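Local coordinates for zona pellucida sperm-binding protein 1,Zona pellucida sperm-binding protein 1 (PDB 6GF6) that cross-links filaments of the egg coat, the matrix that sperm must penetrate, probably through homodimerisation of its ZP-N1 domain, at residues Lys34-Asp37 / Thr41-Glu44; Leu63-Gly68 / Leu83-Glu88; Leu75-Arg80 / Glu101-Cys106; Glu89-Leu92 / Val96-Ser99. The protein carries 2 engineered substitutions. One frame throughout, in Å; residues are numbered along the deposited sequence.

Contact 1. Residues Lys34-Asp37 / Thr41-Glu44; sequences KVLD and TRFE
Val-35 and Phe-43 face each other as the hydrogen-bonded pair of an antiparallel beta hairpin in the Ig-like ZP-N1 domain, strand 30-36 turning back into the short, irregular strand 42-44. Val-35 N donates a hydrogen bond to Phe-43 O (3.0 Å), and Phe-43 N returns a bond of 2.8 Å to Val-35 O. On the sheet face that carries these two residues, the Phe-43 ring sets its CD1 edge against Val-35 O. The carboxylate of Asp-37 reaches the same ring at its edge, the two planes 77° apart. With CG lodged between backbone N and carbonyl carbon (chi1 71°), Asp-37 bends over the turn, where OD1 receives Thr-41 N from above the carboxylate plane at 2.9 Å and also takes the N-H of Phe-39. A water links Asp-37 OD2 to Thr-41 OG1. With an alanine here the carboxylate is gone, and the N-H groups of Thr-41 and Phe-39 would probably lose their shared acceptor and the water its bond to OD2.

The other face holds Lys-34, Leu-36, Arg-42 and Glu-44. Lys-34 and Glu-44, both zinc-binding residues although no zinc is bound to this chain, lie side by side and point the same way, joined by a salt bridge from Lys-34 NZ to Glu-44 OE1 whose modelled length is doubtful. The Arg-42 guanidinium is taken up by Gln-86 and Glu-88 of strand 80-90, while Leu-36 runs alongside the arginine chain, its CD2 3.4 Å from Arg-42 CG.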
loop_
_atom_site.group_PDB
_atom_site.type_symbol
_atom_site.label_atom_id
_atom_site.label_comp_id
_atom_site.label_asym_id
_atom_site.label_seq_id
_atom_site.Cartn_x
_atom_site.Cartn_y
_atom_site.Cartn_z
ATOM N N LYS B 34 -12.077 10.934 0.972
ATOM C CA LYS B 34 -11.718 11.872 -0.082
ATOM C C LYS B 34 -10.562 12.739 0.395
ATOM O O LYS B 34 -10.548 13.190 1.544
ATOM C CB LYS B 34 -12.896 12.767 -0.490
ATOM C CG LYS B 34 -14.015 12.058 -1.238
ATOM C CD LYS B 34 -15.102 11.577 -0.288
ATOM C CE LYS B 34 -16.357 11.169 -1.046
ATOM N NZ LYS B 34 -16.112 10.018 -1.958
ATOM N N VAL B 35 -9.600 12.967 -0.491
ATOM C CA VAL B 35 -8.463 13.834 -0.205
ATOM C C VAL B 35 -8.849 15.271 -0.518
ATOM O O VAL B 35 -9.472 15.551 -1.549
ATOM C CB VAL B 35 -7.229 13.397 -1.014
ATOM C CG1 VAL B 35 -6.072 14.361 -0.789
ATOM C CG2 VAL B 35 -6.824 11.980 -0.639
ATOM N N LEU B 36 -8.485 16.187 0.375
ATOM C CA LEU B 36 -8.802 17.602 0.235
ATOM C C LEU B 36 -7.544 18.407 -0.067
ATOM O O LEU B 36 -6.472 18.134 0.483
ATOM C CB LEU B 36 -9.460 18.154 1.502
ATOM C CG LEU B 36 -10.679 17.403 2.029
ATOM C CD1 LEU B 36 -11.142 18.037 3.331
ATOM C CD2 LEU B 36 -11.803 17.405 1.002
ATOM N N ASP B 37 -7.671 19.371 -0.973
ATOM C CA ASP B 37 -6.616 20.337 -1.239
ATOM C C ASP B 37 -7.013 21.674 -0.619
ATOM O O ASP B 37 -8.082 21.811 -0.021
ATOM C CB ASP B 37 -6.333 20.436 -2.746
ATOM C CG ASP B 37 -7.445 21.117 -3.532
ATOM O OD1 ASP B 37 -8.470 21.521 -2.945
ATOM O OD2 ASP B 37 -7.294 21.221 -4.769
ATOM N N THR B 41 -11.329 21.006 -2.967
ATOM C CA THR B 41 -11.686 19.937 -3.895
ATOM C C THR B 41 -11.607 18.590 -3.187
ATOM O O THR B 41 -10.755 18.375 -2.321
ATOM C CB THR B 41 -10.755 19.926 -5.108
ATOM O OG1 THR B 41 -10.764 21.205 -5.744
ATOM C CG2 THR B 41 -11.186 18.873 -6.106
ATOM N N ARG B 42 -12.521 17.690 -3.535
ATOM C CA ARG B 42 -12.579 16.364 -2.932
ATOM C C ARG B 42 -12.133 15.353 -3.984
ATOM O O ARG B 42 -12.856 15.095 -4.953
ATOM C CB ARG B 42 -13.985 16.069 -2.414
ATOM C CG ARG B 42 -14.387 16.944 -1.227
ATOM C CD ARG B 42 -15.891 17.192 -1.136
ATOM N NE ARG B 42 -16.665 15.958 -0.971
ATOM C CZ ARG B 42 -17.384 15.363 -1.924
ATOM N NH1 ARG B 42 -18.041 14.243 -1.646
ATOM N NH2 ARG B 42 -17.459 15.870 -3.153
ATOM N N PHE B 43 -10.990 14.720 -3.746
ATOM C CA PHE B 43 -10.380 13.803 -4.702
ATOM C C PHE B 43 -10.686 12.372 -4.295
ATOM O O PHE B 43 -10.387 11.963 -3.172
ATOM C CB PHE B 43 -8.863 13.989 -4.793
ATOM C CG PHE B 43 -8.435 15.335 -5.275
ATOM C CD1 PHE B 43 -8.310 16.393 -4.393
ATOM C CD2 PHE B 43 -8.146 15.545 -6.616
ATOM C CE1 PHE B 43 -7.912 17.644 -4.840
ATOM C CE2 PHE B 43 -7.744 16.795 -7.072
ATOM C CZ PHE B 43 -7.627 17.846 -6.181
ATOM N N GLU B 44 -11.331 11.645 -5.195
ATOM C CA GLU B 44 -11.572 10.225 -5.007
ATOM C C GLU B 44 -10.250 9.479 -4.894
ATOM O O GLU B 44 -9.259 9.822 -5.544
ATOM C CB GLU B 44 -12.394 9.674 -6.173
ATOM C CG GLU B 44 -13.836 10.130 -6.107
ATOM C CD GLU B 44 -14.539 9.687 -4.845
ATOM O OE1 GLU B 44 -14.935 10.584 -4.076
ATOM O OE2 GLU B 44 -14.635 8.464 -4.587
HETATM O O HOH W 1 -8.496 22.023 -6.802
#

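Contact 2. Residues Leu63-Gly68 / Leu83-Glu88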
loop_
_atom_site.group_PDB
_atom_site.type_symbol
_atom_site.label_atom_id
_atom_site.label_comp_id
_atom_site.label_asym_id
_atom_site.label_seq_id
_atom_site.Cartn_x
_atom_site.Cartn_y
_atom_site.Cartn_z
ATOM N N LEU B 63 -11.731 0.182 8.088
ATOM C CA LEU B 63 -11.271 0.744 6.825
ATOM C C LEU B 63 -9.997 1.548 7.037
ATOM O O LEU B 63 -9.853 2.257 8.037
ATOM C CB LEU B 63 -12.360 1.609 6.194
ATOM C CG LEU B 63 -13.679 0.845 5.985
ATOM C CD1 LEU B 63 -14.814 1.763 5.571
ATOM C CD2 LEU B 63 -13.498 -0.260 4.960
ATOM N N ILE B 64 -9.057 1.393 6.108
ATOM C CA ILE B 64 -7.704 1.917 6.242
ATOM C C ILE B 64 -7.416 2.786 5.029
ATOM O O ILE B 64 -7.484 2.310 3.890
ATOM C CB ILE B 64 -6.673 0.784 6.353
ATOM C CG1 ILE B 64 -7.014 -0.146 7.526
ATOM C CG2 ILE B 64 -5.277 1.357 6.523
ATOM C CD1 ILE B 64 -6.223 -1.445 7.534
ATOM N N PHE B 65 -7.055 4.043 5.272
ATOM C CA PHE B 65 -6.549 4.938 4.241
ATOM C C PHE B 65 -5.052 5.112 4.467
ATOM O O PHE B 65 -4.637 5.514 5.560
ATOM C CB PHE B 65 -7.240 6.298 4.292
ATOM C CG PHE B 65 -6.609 7.321 3.388
ATOM C CD1 PHE B 65 -6.628 7.153 2.010
ATOM C CD2 PHE B 65 -5.924 8.406 3.915
ATOM C CE1 PHE B 65 -6.039 8.089 1.175
ATOM C CE2 PHE B 65 -5.322 9.340 3.084
ATOM C CZ PHE B 65 -5.373 9.177 1.716
ATOM N N SER B 66 -4.251 4.761 3.461
ATOM C CA SER B 66 -2.794 4.848 3.511
ATOM C C SER B 66 -2.294 5.933 2.563
ATOM O O SER B 66 -2.801 6.060 1.441
ATOM C CB SER B 66 -2.164 3.510 3.128
ATOM O OG SER B 66 -2.682 2.459 3.931
ATOM N N ALA B 67 -1.316 6.726 3.016
ATOM C CA ALA B 67 -0.762 7.815 2.214
ATOM C C ALA B 67 0.743 7.939 2.428
ATOM O O ALA B 67 1.196 8.099 3.565
ATOM C CB ALA B 67 -1.448 9.137 2.564
ATOM N N GLY B 68 1.511 7.891 1.339
ATOM C CA GLY B 68 2.928 8.211 1.413
ATOM C C GLY B 68 3.157 9.697 1.624
ATOM O O GLY B 68 2.358 10.540 1.208
ATOM N N LEU B 83 -1.870 16.389 5.547
ATOM C CA LEU B 83 -2.812 15.865 4.567
ATOM C C LEU B 83 -4.199 15.931 5.177
ATOM O O LEU B 83 -4.430 15.382 6.260
ATOM C CB LEU B 83 -2.475 14.425 4.176
ATOM C CG LEU B 83 -3.388 13.796 3.119
ATOM C CD1 LEU B 83 -3.254 14.504 1.786
ATOM C CD2 LEU B 83 -3.081 12.331 2.956
ATOM N N ARG B 84 -5.110 16.599 4.482
ATOM C CA ARG B 84 -6.485 16.755 4.926
ATOM C C ARG B 84 -7.371 15.768 4.181
ATOM O O ARG B 84 -7.300 15.666 2.951
ATOM C CB ARG B 84 -6.965 18.190 4.706
ATOM C CG ARG B 84 -6.302 19.188 5.647
ATOM C CD ARG B 84 -6.736 20.630 5.411
ATOM N NE ARG B 84 -8.191 20.794 5.369
ATOM C CZ ARG B 84 -8.887 21.199 4.308
ATOM N NH1 ARG B 84 -8.283 21.502 3.162
ATOM N NH2 ARG B 84 -10.204 21.311 4.395
ATOM N N VAL B 85 -8.172 15.022 4.934
ATOM C CA VAL B 85 -9.016 13.964 4.398
ATOM C C VAL B 85 -10.420 14.161 4.940
ATOM O O VAL B 85 -10.597 14.536 6.103
ATOM C CB VAL B 85 -8.491 12.561 4.773
ATOM C CG1 VAL B 85 -9.414 11.479 4.227
ATOM C CG2 VAL B 85 -7.078 12.360 4.250
ATOM N N GLN B 86 -11.416 13.907 4.100
ATOM C CA GLN B 86 -12.811 13.911 4.514
ATOM C C GLN B 86 -13.307 12.478 4.614
ATOM O O GLN B 86 -13.067 11.670 3.710
ATOM C CB GLN B 86 -13.675 14.704 3.531
ATOM C CG GLN B 86 -15.123 14.855 3.975
ATOM C CD GLN B 86 -15.985 15.529 2.931
ATOM O OE1 GLN B 86 -15.572 15.704 1.787
ATOM N NE2 GLN B 86 -17.198 15.903 3.319
ATOM N N LEU B 87 -13.966 12.160 5.724
ATOM C CA LEU B 87 -14.615 10.871 5.927
ATOM C C LEU B 87 -16.113 11.072 5.827
ATOM O O LEU B 87 -16.677 11.902 6.549
ATOM C CB LEU B 87 -14.263 10.268 7.284
ATOM C CG LEU B 87 -12.801 9.935 7.539
ATOM C CD1 LEU B 87 -12.063 11.183 7.935
ATOM C CD2 LEU B 87 -12.690 8.884 8.630
ATOM N N GLU B 88 -16.750 10.325 4.940
ATOM C CA GLU B 88 -18.195 10.374 4.775
ATOM C C GLU B 88 -18.758 9.059 5.286
ATOM O O GLU B 88 -18.599 8.016 4.643
ATOM C CB GLU B 88 -18.579 10.615 3.321
ATOM C CG GLU B 88 -18.222 12.003 2.837
ATOM C CD GLU B 88 -18.851 12.341 1.506
ATOM O OE1 GLU B 88 -19.180 11.411 0.736
ATOM O OE2 GLU B 88 -19.005 13.548 1.231
#
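Phe-65 pushes its ring from strand 63-68 toward segment 83-88 of strand 80-90, and its CE2 corner fits the notch between Leu-83 and Val-85. Leu-83 CD2 sits at the ring edge, in its plane, 3.7 Å from Phe-65 CE2. Val-85 approaches obliquely, with CG2 also 3.7 Å from Phe-65 CE2, so that one ring carbon is shared by two methyl groups. The ring is carried out toward this notch because CG stands anti to the backbone N (chi1 171°). Leu-83 comes to meet it from the opposite direction, and its CD2 methyl is the bump on that strand: it fits into the angle between the Phe-65 edge and the small Ala-67, whose CB is 3.6 Å from Leu-83 CD2.

The two strands belong to the two facing antiparallel sheets of this Ig-like beta sandwich. The axes of the two segments are 10.4 Å apart and run nearly antiparallel, at 158°, a spacing bridged entirely by apolar side chains. An alanine in place of Phe-65 would probably open a gap between the sheets and deprive both Leu-83 CD2 and Val-85 CG2 of their ring contact. Elsewhere Phe-65 packs on His-53 and Leu-55 of strand 53-57, and Leu-83 on Met-19 of strand 18-24. The outward side of strand 63-68 serves the dimer instead: Ile-64 and Ser-66 pack on Thr-41 and Phe-43 of the second subunit.

Contact 3. Residues Leu75-Arg80 / Glu101-Cys106; sequences LVKDGR and EVQMTC. Engineered in segment 101-106: Gln-103 (natural residue Asn).
Arg-80 turns its CG to the side opposite the carbonyl carbon (chi1 -65°) and bends again at chi3 (-64°), a course that swings its guanidinium over Thr-105. Thr-105 answers with chi1 -57°, which sends CG2 anti to the backbone N and toward the arginine. The two residues meet at the end of the Ig-like ZP-N1 domain where the tight hairpin turn 77-80, leading from strand 75-76 into strand 80-90, comes beside the final long strand 96-107. Within the turn, Lys-77 N donates to Arg-80 O at 2.9 Å, and a weak bond returns from Arg-80 N to Lys-77 O; Asp-78 and Gly-79 between them both have positive phi, as in a type I' turn.

The methyl CG2 of Thr-105 lies over the centre of one guanidinium face, 3.3 Å from Arg-80 CZ. Such packing of a methyl on a planar cation is dispersive and uses none of the guanidinium N-H groups. Nearer the backbone, Arg-80 CB rests 3.2 Å from Cys-106 O. Lys-77 extends toward the engineered Gln-103, whose OE1 remains 4.3 Å from Lys-77 NZ, a loose approach at the exposed margin.

On its other side segment 101-106 faces the interior. Met-104 packs on Met-19 and Leu-21 of strand 18-24, and Cys-106, its CB directed away from the turn, is joined through SG to SG of Cys-14 in a disulfide.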
loop_
_atom_site.group_PDB
_atom_site.type_symbol
_atom_site.label_atom_id
_atom_site.label_comp_id
_atom_site.label_asym_id
_atom_site.label_seq_id
_atom_site.Cartn_x
_atom_site.Cartn_y
_atom_site.Cartn_z
ATOM N N LEU B 75 1.088 18.482 2.038
ATOM C CA LEU B 75 1.727 19.784 2.114
ATOM C C LEU B 75 2.741 19.789 3.248
ATOM O O LEU B 75 2.660 18.990 4.181
ATOM C CB LEU B 75 0.695 20.900 2.333
ATOM C CG LEU B 75 -0.448 21.016 1.313
ATOM C CD1 LEU B 75 -1.517 21.979 1.814
ATOM C CD2 LEU B 75 0.061 21.461 -0.055
ATOM N N VAL B 76 3.719 20.680 3.133
ATOM C CA VAL B 76 4.675 20.938 4.198
ATOM C C VAL B 76 4.277 22.245 4.874
ATOM O O VAL B 76 4.268 23.306 4.237
ATOM C CB VAL B 76 6.111 21.000 3.657
ATOM C CG1 VAL B 76 7.097 21.292 4.792
ATOM C CG2 VAL B 76 6.449 19.700 2.918
ATOM N N LYS B 77 3.939 22.166 6.160
ATOM C CA LYS B 77 3.547 23.326 6.950
ATOM C C LYS B 77 4.206 23.225 8.315
ATOM O O LYS B 77 4.065 22.208 9.001
ATOM C CB LYS B 77 2.024 23.425 7.109
ATOM C CG LYS B 77 1.260 23.608 5.804
ATOM C CD LYS B 77 -0.251 23.569 6.028
ATOM C CE LYS B 77 -0.735 24.772 6.827
ATOM N NZ LYS B 77 -2.223 24.861 6.876
ATOM N N ASP B 78 4.926 24.276 8.702
ATOM C CA ASP B 78 5.606 24.315 9.994
ATOM C C ASP B 78 6.540 23.119 10.151
ATOM O O ASP B 78 6.601 22.490 11.208
ATOM C CB ASP B 78 4.599 24.369 11.145
ATOM C CG ASP B 78 3.780 25.641 11.141
ATOM O OD1 ASP B 78 4.163 26.593 10.428
ATOM O OD2 ASP B 78 2.757 25.696 11.858
ATOM N N GLY B 79 7.263 22.792 9.084
ATOM C CA GLY B 79 8.183 21.666 9.135
ATOM C C GLY B 79 7.508 20.340 9.408
ATOM O O GLY B 79 8.068 19.496 10.119
ATOM N N ARG B 80 6.302 20.144 8.879
ATOM C CA ARG B 80 5.563 18.908 9.090
ATOM C C ARG B 80 4.743 18.596 7.846
ATOM O O ARG B 80 4.358 19.497 7.099
ATOM C CB ARG B 80 4.660 18.999 10.329
ATOM C CG ARG B 80 5.425 19.155 11.637
ATOM C CD ARG B 80 4.499 19.133 12.840
ATOM N NE ARG B 80 3.566 20.258 12.841
ATOM C CZ ARG B 80 2.603 20.431 13.742
ATOM N NH1 ARG B 80 1.799 21.485 13.664
ATOM N NH2 ARG B 80 2.437 19.551 14.723
ATOM N N GLU B 101 -13.897 15.795 8.972
ATOM C CA GLU B 101 -12.676 16.286 8.355
ATOM C C GLU B 101 -11.527 16.063 9.323
ATOM O O GLU B 101 -11.650 16.349 10.518
ATOM C CB GLU B 101 -12.779 17.766 8.004
ATOM C CG GLU B 101 -11.503 18.329 7.418
ATOM C CD GLU B 101 -11.657 19.764 6.960
ATOM O OE1 GLU B 101 -12.721 20.101 6.392
ATOM O OE2 GLU B 101 -10.711 20.554 7.176
ATOM N N VAL B 102 -10.408 15.562 8.803
ATOM C CA VAL B 102 -9.244 15.238 9.617
ATOM C C VAL B 102 -8.013 15.829 8.957
ATOM O O VAL B 102 -7.794 15.637 7.755
ATOM C CB VAL B 102 -9.065 13.717 9.782
ATOM C CG1 VAL B 102 -7.914 13.414 10.736
ATOM C CG2 VAL B 102 -10.340 13.073 10.273
ATOM N N GLN B 103 -7.187 16.497 9.754
ATOM C CA GLN B 103 -5.903 17.017 9.308
ATOM C C GLN B 103 -4.828 16.122 9.910
ATOM O O GLN B 103 -4.540 16.208 11.107
ATOM C CB GLN B 103 -5.727 18.475 9.731
ATOM C CG GLN B 103 -4.590 19.191 9.015
ATOM C CD GLN B 103 -4.405 20.631 9.475
ATOM O OE1 GLN B 103 -4.333 21.551 8.658
ATOM N NE2 GLN B 103 -4.314 20.828 10.784
ATOM N N MET B 104 -4.240 15.266 9.083
ATOM C CA MET B 104 -3.176 14.385 9.532
ATOM C C MET B 104 -1.869 15.164 9.507
ATOM O O MET B 104 -1.403 15.582 8.440
ATOM C CB MET B 104 -3.110 13.135 8.656
ATOM C CG MET B 104 -4.396 12.310 8.674
ATOM S SD MET B 104 -4.536 11.112 7.324
ATOM C CE MET B 104 -3.397 9.839 7.832
ATOM N N THR B 105 -1.287 15.364 10.685
ATOM C CA THR B 105 -0.063 16.133 10.853
ATOM C C THR B 105 1.017 15.195 11.367
ATOM O O THR B 105 0.843 14.547 12.404
ATOM C CB THR B 105 -0.285 17.300 11.818
ATOM O OG1 THR B 105 -1.351 18.123 11.333
ATOM C CG2 THR B 105 0.966 18.142 11.944
ATOM N N CYS B 106 2.114 15.099 10.624
ATOM C CA CYS B 106 3.173 14.164 10.956
ATOM C C CYS B 106 4.515 14.875 10.876
ATOM O O CYS B 106 4.687 15.791 10.062
ATOM C CB CYS B 106 3.163 12.943 10.025
ATOM S SG CYS B 106 1.701 11.888 10.258
#

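Contact 4. Residues Glu89-Leu92 / Val96-Ser99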
loop_
_atom_site.group_PDB
_atom_site.type_symbol
_atom_site.label_atom_id
_atom_site.label_comp_id
_atom_site.label_asym_id
_atom_site.label_seq_id
_atom_site.Cartn_x
_atom_site.Cartn_y
_atom_site.Cartn_z
ATOM N N GLU B 89 -19.379 9.101 6.456
ATOM C CA GLU B 89 -20.065 7.928 6.971
ATOM C C GLU B 89 -21.357 7.736 6.199
ATOM O O GLU B 89 -22.148 8.672 6.058
ATOM C CB GLU B 89 -20.342 8.082 8.466
ATOM C CG GLU B 89 -20.918 6.831 9.110
ATOM C CD GLU B 89 -21.160 6.987 10.600
ATOM O OE1 GLU B 89 -21.493 5.977 11.254
ATOM O OE2 GLU B 89 -21.032 8.118 11.116
ATOM N N MET B 90 -21.563 6.539 5.666
ATOM C CA MET B 90 -22.663 6.320 4.744
ATOM C C MET B 90 -23.486 5.111 5.152
ATOM O O MET B 90 -22.948 4.081 5.569
ATOM C CB MET B 90 -22.155 6.159 3.313
ATOM C CG MET B 90 -21.673 7.473 2.725
ATOM S SD MET B 90 -21.110 7.320 1.037
ATOM C CE MET B 90 -22.575 6.687 0.221
ATOM N N LEU B 91 -24.800 5.265 5.018
ATOM C CA LEU B 91 -25.780 4.208 5.191
ATOM C C LEU B 91 -25.843 3.324 3.952
ATOM O O LEU B 91 -25.427 3.715 2.858
ATOM C CB LEU B 91 -27.155 4.816 5.455
ATOM C CG LEU B 91 -27.203 5.869 6.566
ATOM C CD1 LEU B 91 -28.623 6.384 6.742
ATOM C CD2 LEU B 91 -26.660 5.319 7.885
ATOM N N LEU B 92 -26.386 2.116 4.130
ATOM C CA LEU B 92 -26.505 1.199 3.000
ATOM C C LEU B 92 -27.396 1.753 1.901
ATOM O O LEU B 92 -27.330 1.270 0.767
ATOM C CB LEU B 92 -27.063 -0.151 3.456
ATOM C CG LEU B 92 -26.265 -0.933 4.497
ATOM C CD1 LEU B 92 -27.023 -2.183 4.901
ATOM C CD2 LEU B 92 -24.888 -1.300 3.947
ATOM N N VAL B 96 -25.422 9.981 3.012
ATOM C CA VAL B 96 -24.360 10.365 3.933
ATOM C C VAL B 96 -24.983 10.599 5.304
ATOM O O VAL B 96 -25.799 11.510 5.476
ATOM C CB VAL B 96 -23.636 11.626 3.443
ATOM C CG1 VAL B 96 -22.527 12.013 4.411
ATOM C CG2 VAL B 96 -23.112 11.429 2.024
ATOM N N ALA B 97 -24.584 9.791 6.288
ATOM C CA ALA B 97 -25.081 9.974 7.649
ATOM C C ALA B 97 -24.295 11.043 8.400
ATOM O O ALA B 97 -24.867 11.789 9.201
ATOM C CB ALA B 97 -25.025 8.650 8.415
ATOM N N ALA B 98 -22.989 11.127 8.163
ATOM C CA ALA B 98 -22.163 12.111 8.845
ATOM C C ALA B 98 -20.919 12.372 8.015
ATOM O O ALA B 98 -20.487 11.530 7.223
ATOM C CB ALA B 98 -21.777 11.647 10.254
ATOM N N SER B 99 -20.344 13.553 8.212
ATOM C CA SER B 99 -19.148 13.959 7.494
ATOM C C SER B 99 -18.124 14.489 8.488
ATOM O O SER B 99 -18.447 15.332 9.333
ATOM C CB SER B 99 -19.479 15.015 6.445
ATOM O OG SER B 99 -18.335 15.341 5.687
#
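Glu-89 and Ala-98 pair at the loop end of the hairpin formed by strands 80-90 and 96-107, and most of the bonding there is between backbones. Glu-89 N donates to Ala-98 O at 2.8 Å. In return, Glu-89 O collects two amides: Ala-97 N at 2.7 Å, tilted 23° from the carbonyl plane, and Ala-98 N at 3.3 Å, a weak bond. Two residues thus face one, the definition of a classic beta bulge, and the register slips by one before Met-90 pairs with Val-96. Val-96 CA adds a C-H...O contact to the same carbonyl.

Apolar contacts are few. Leu-91 CD2 touches Ala-97 CB at 3.7 Å, and Met-90 CG passes 4.3 Å from Val-96 CG2 on the face opposite Glu-89 and Ala-98.

The charged side chain of Glu-89 reaches out fully extended, with CG anti to the backbone N (chi1 -174°), and passes OE2 beside Ala-98 CB at 3.7 Å. Its OE1 forms a salt bridge with Arg-29, and a weak bond joins OE2 to the hydroxyl of Tyr-100. Strand 30-36 borders strand 80-90 here, bonded through Thr-30 to the Met-90 backbone, with Met-90 also packing on the zinc-binding residue His-32.

Contact 2 is the core of the four, wholly apolar and about 2 Å (centre to centre) from the middle of the chain, and it alone joins the two sheets. The others belong to the five-stranded sheet and are more peripheral: contact 1 is partly buried, while contacts 3 and 4 are surface contacts on opposite sides of the chain's centre, their own centres about 26 Å apart. Contacts 1 and 4 are hairpins held by backbone bonds, with a salt bridge and water added in contact 1 and a bulge in contact 4; contact 3 relies on packing. Strand 80-90 carries segments of contacts 2 and 4 and borders strand 30-36 of contact 1, strand 75-76 of contact 3 and strand 96-107, shared by contacts 3 and 4.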